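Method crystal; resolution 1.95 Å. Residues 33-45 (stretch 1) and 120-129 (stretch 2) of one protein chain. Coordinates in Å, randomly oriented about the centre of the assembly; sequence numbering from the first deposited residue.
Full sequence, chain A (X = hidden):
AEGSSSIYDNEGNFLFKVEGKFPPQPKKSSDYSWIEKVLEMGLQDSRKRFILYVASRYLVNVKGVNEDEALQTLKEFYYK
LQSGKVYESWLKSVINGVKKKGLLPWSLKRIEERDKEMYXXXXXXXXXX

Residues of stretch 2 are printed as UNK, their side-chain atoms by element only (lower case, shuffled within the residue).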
# COMPACT_ATOMS: atom_id res chain seq x y z
N SER A 33 2.12 9.01 8.24
CA SER A 33 0.83 8.80 8.85
C SER A 33 -0.18 8.50 7.80
O SER A 33 -1.04 7.67 8.04
CB SER A 33 0.38 10.02 9.66
OG SER A 33 1.03 9.94 10.93
N TRP A 34 -0.11 9.22 6.67
CA TRP A 34 -1.12 9.09 5.59
C TRP A 34 -1.23 7.65 5.05
O TRP A 34 -2.30 7.21 4.69
CB TRP A 34 -0.84 10.10 4.46
CG TRP A 34 0.38 9.84 3.64
CD1 TRP A 34 1.64 10.28 3.89
CD2 TRP A 34 0.47 9.04 2.43
NE1 TRP A 34 2.51 9.84 2.91
CE2 TRP A 34 1.80 9.09 2.00
CE3 TRP A 34 -0.44 8.29 1.68
CZ2 TRP A 34 2.26 8.38 0.88
CZ3 TRP A 34 0.02 7.61 0.55
CH2 TRP A 34 1.36 7.69 0.17
N ILE A 35 -0.12 6.93 5.04
CA ILE A 35 -0.12 5.53 4.64
C ILE A 35 -0.98 4.71 5.57
O ILE A 35 -1.81 3.92 5.11
CB ILE A 35 1.30 4.98 4.57
CG1 ILE A 35 2.11 5.85 3.59
CG2 ILE A 35 1.31 3.51 4.16
CD1 ILE A 35 3.44 5.30 3.15
N GLU A 36 -0.82 4.90 6.87
CA GLU A 36 -1.62 4.17 7.85
C GLU A 36 -3.11 4.42 7.65
O GLU A 36 -3.93 3.51 7.68
CB GLU A 36 -1.22 4.53 9.28
CG GLU A 36 0.22 4.13 9.65
CD GLU A 36 0.43 2.65 9.89
OE1 GLU A 36 -0.56 1.89 9.68
OE2 GLU A 36 1.58 2.21 10.27
N LYS A 37 -3.45 5.67 7.39
CA LYS A 37 -4.82 6.04 7.13
C LYS A 37 -5.42 5.34 5.92
O LYS A 37 -6.54 4.90 5.95
CB LYS A 37 -4.93 7.55 6.95
CG LYS A 37 -6.27 8.08 7.42
CD LYS A 37 -6.59 7.50 8.81
CE LYS A 37 -7.84 8.06 9.49
NZ LYS A 37 -8.00 7.23 10.74
N VAL A 38 -4.69 5.34 4.81
CA VAL A 38 -5.11 4.67 3.61
C VAL A 38 -5.27 3.18 3.90
O VAL A 38 -6.28 2.56 3.50
CB VAL A 38 -4.14 4.90 2.42
CG1 VAL A 38 -4.59 4.12 1.20
CG2 VAL A 38 -4.11 6.39 2.03
N LEU A 39 -4.30 2.60 4.61
CA LEU A 39 -4.39 1.21 4.92
C LEU A 39 -5.66 0.88 5.69
O LEU A 39 -6.26 -0.16 5.48
CB LEU A 39 -3.20 0.70 5.70
CG LEU A 39 -1.97 0.35 4.91
CD1 LEU A 39 -0.82 0.27 5.89
CD2 LEU A 39 -2.03 -0.93 4.10
N GLU A 40 -6.05 1.80 6.57
CA GLU A 40 -7.25 1.63 7.37
C GLU A 40 -8.53 1.71 6.55
O GLU A 40 -9.45 0.98 6.84
CB GLU A 40 -7.33 2.70 8.41
CG GLU A 40 -8.57 2.59 9.26
CD GLU A 40 -8.67 3.70 10.24
OE1 GLU A 40 -8.01 4.74 9.99
OE2 GLU A 40 -9.41 3.51 11.25
N MET A 41 -8.58 2.62 5.57
CA MET A 41 -9.81 2.96 4.87
C MET A 41 -10.05 2.22 3.56
O MET A 41 -11.18 1.89 3.23
CB MET A 41 -9.88 4.46 4.68
CG MET A 41 -9.77 5.26 5.97
SD MET A 41 -11.17 5.01 7.09
CE MET A 41 -12.59 4.96 5.97
N GLY A 42 -8.98 1.96 2.82
CA GLY A 42 -9.03 1.23 1.60
C GLY A 42 -9.04 2.14 0.39
O GLY A 42 -9.25 3.35 0.50
N LEU A 43 -8.71 1.57 -0.75
CA LEU A 43 -8.75 2.26 -2.02
C LEU A 43 -9.65 1.46 -2.99
O LEU A 43 -10.41 0.55 -2.58
CB LEU A 43 -7.33 2.47 -2.60
CG LEU A 43 -6.33 3.31 -1.78
CD1 LEU A 43 -4.94 3.36 -2.44
CD2 LEU A 43 -6.84 4.72 -1.50
N GLN A 44 -9.50 1.78 -4.28
CA GLN A 44 -10.44 1.30 -5.25
C GLN A 44 -9.76 0.64 -6.47
O GLN A 44 -9.54 -0.52 -6.41
CB GLN A 44 -11.43 2.40 -5.59
CG GLN A 44 -12.57 1.95 -6.47
CD GLN A 44 -13.71 2.95 -6.55
OE1 GLN A 44 -14.86 2.56 -6.63
NE2 GLN A 44 -13.41 4.23 -6.51
N ASP A 45 -9.57 1.34 -7.57
CA ASP A 45 -8.88 0.80 -8.72
C ASP A 45 -7.36 0.74 -8.57
O ASP A 45 -6.71 0.07 -9.33
CB ASP A 45 -9.20 1.62 -9.95
CG ASP A 45 -10.73 1.59 -10.31
OD1 ASP A 45 -11.48 0.69 -9.85
OD2 ASP A 45 -11.12 2.53 -11.02
N UNK A 120 -5.59 10.53 -6.67
CA UNK A 120 -6.96 10.92 -6.32
C UNK A 120 -7.61 9.94 -5.32
O UNK A 120 -8.24 10.38 -4.44
c UNK A 120 -7.81 11.04 -7.57
o UNK A 120 -6.85 13.22 -7.79
n UNK A 120 -8.02 12.46 -9.52
c UNK A 120 -7.53 12.33 -8.31
N UNK A 121 -7.41 8.64 -5.46
CA UNK A 121 -8.00 7.71 -4.52
C UNK A 121 -7.48 7.93 -3.06
O UNK A 121 -8.22 7.84 -2.08
o UNK A 121 -9.31 4.14 -7.60
c UNK A 121 -8.59 4.50 -6.68
o UNK A 121 -7.88 3.73 -6.03
c UNK A 121 -8.59 5.98 -6.33
c UNK A 121 -7.84 6.28 -5.02
N UNK A 122 -6.17 8.19 -2.96
CA UNK A 122 -5.48 8.46 -1.69
C UNK A 122 -6.00 9.73 -1.04
O UNK A 122 -6.43 9.74 0.10
c UNK A 122 -3.24 9.22 -0.76
c UNK A 122 -3.38 7.19 -2.24
c UNK A 122 -1.96 7.24 -2.75
c UNK A 122 -3.97 8.57 -1.94
N UNK A 123 -5.93 10.80 -1.80
CA UNK A 123 -6.36 12.11 -1.36
C UNK A 123 -7.81 12.09 -0.91
O UNK A 123 -8.15 12.73 0.07
c UNK A 123 -6.95 14.39 -2.31
c UNK A 123 -6.19 13.11 -2.53
c UNK A 123 -3.94 13.76 -1.60
c UNK A 123 -4.75 13.44 -2.79
N UNK A 124 -8.66 11.40 -1.66
CA UNK A 124 -10.12 11.36 -1.37
C UNK A 124 -10.39 10.71 -0.04
O UNK A 124 -11.27 11.20 0.73
c UNK A 124 -10.91 10.68 -2.48
c UNK A 124 -10.91 11.58 -3.71
n UNK A 124 -11.79 12.27 -8.36
c UNK A 124 -11.73 11.40 -7.35
n UNK A 124 -11.74 10.10 -7.60
c UNK A 124 -11.56 10.92 -4.92
n UNK A 124 -11.64 11.82 -6.08
N UNK A 125 -9.57 9.69 0.27
CA UNK A 125 -9.62 9.08 1.61
C UNK A 125 -9.12 10.02 2.69
O UNK A 125 -9.71 10.11 3.76
c UNK A 125 -8.48 7.30 3.06
c UNK A 125 -8.78 7.77 1.64
c UNK A 125 -9.50 6.73 0.83
N UNK A 126 -7.99 10.70 2.43
CA UNK A 126 -7.38 11.59 3.44
C UNK A 126 -8.33 12.76 3.69
O UNK A 126 -8.53 13.19 4.85
c UNK A 126 -6.02 12.07 2.97
c UNK A 126 -4.85 10.12 3.98
c UNK A 126 -3.69 11.64 2.29
c UNK A 126 -4.99 10.98 2.72
N UNK A 127 -8.94 13.20 2.57
CA UNK A 127 -9.74 14.38 2.53
C UNK A 127 -11.08 14.18 3.18
O UNK A 127 -11.50 15.05 3.99
c UNK A 127 -9.89 14.89 1.11
c UNK A 127 -8.65 15.62 0.66
n UNK A 127 -7.28 18.22 -0.73
c UNK A 127 -7.69 16.84 -1.18
c UNK A 127 -8.97 16.24 -0.63
N UNK A 128 -11.74 13.06 2.89
CA UNK A 128 -13.08 12.89 3.50
C UNK A 128 -13.01 12.55 4.96
O UNK A 128 -14.04 12.58 5.63
o UNK A 128 -12.25 10.29 3.09
n UNK A 128 -14.36 9.52 2.88
c UNK A 128 -13.95 11.88 2.78
c UNK A 128 -13.45 10.50 2.92
N UNK A 129 -11.83 12.21 5.46
CA UNK A 129 -11.69 12.05 6.88
C UNK A 129 -11.74 13.42 7.50
O UNK A 129 -11.56 13.53 8.73
o UNK A 129 -10.53 9.96 6.71
c UNK A 129 -10.41 11.30 7.19

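Position 120 carries two side-chain carbons, the second bearing one oxygen and one nitrogen. This is a short amide with no contact to stretch 1: Asn120.

Position 121 has three carbons in a row, the third holding two oxygens. The two oxygens accept hydrogen bonds from the backbone amides of Gln44 and Asp45. A carboxylate ending a three-carbon chain is Glu121: Gln44 N donates to Glu121 OE1 (3.1 Å, N-H...acceptor angle 149°) and Asp45 N to Glu121 OE2 (2.8 Å, 142°).

Position 122 shows four carbons forked at the first, with one arm two carbons long. It lies among Trp34, Val38 and Leu43, and the beta-branching identifies Ile122. Its CG2 is 3.8 Å from Trp34 CE3, approaching the indole obliquely, and 4.1 Å from Val38 CG2.

Position 123 repeats the same four-carbon fork, but its CA-to-CB bond points away from stretch 1 and no atom makes contact: Ile123.

Position 124 has three carbons, a nitrogen, then a carbon carrying two more nitrogens. That guanidinium defines Arg124, which makes no contact with stretch 1.

Position 125 consists of one carbon carrying two others; its CA-to-CB bond points toward stretch 1, and its branch carbons touch Met41 and Gly42. Three carbons forked at CB make Val125. Its CG1 sits 3.6 Å from Met41 CB, and its CG2 packs 3.4 Å from Gly42 O and 4.1 Å from Leu43 CD2.

Position 126 has four carbons forked at the second, meeting Trp34 and Lys37: Leu126. Its CD1 is 3.9 Å from Trp34 CB, and its CD2 is 3.9 Å from Lys37 CB.

Position 127, four carbons in a row ending in nitrogen, is out of reach of stretch 1: Lys127.

Position 128 has two carbons, the second with one oxygen and one nitrogen, and makes no contact across the stretches: Asn128.

Position 129 has one carbon and one oxygen, near the Lys37 chain: Ser129. Its OG donates to Val125 O at 3.1 Å and lies 4.3 Å from Lys37 CE.

The helices cross almost perpendicularly, at 91° with axes 9.6 Å apart at closest approach, and the stretches bury 600 Å² in total. Around the crossing, Ile122, Val125 and Leu126 pack against Trp34, Val38 and Met41. Gly42, with positive phi (99°), leaves the helical conformation, and the chain continues through Leu43, whose CD2 is 3.5 Å from Glu121 O. Beyond it, the Glu121 carboxylate holds two successive backbone amides, adding directional polar anchoring to the apolar packing.

Stretch 2 120-129: NEIIRVLKNS
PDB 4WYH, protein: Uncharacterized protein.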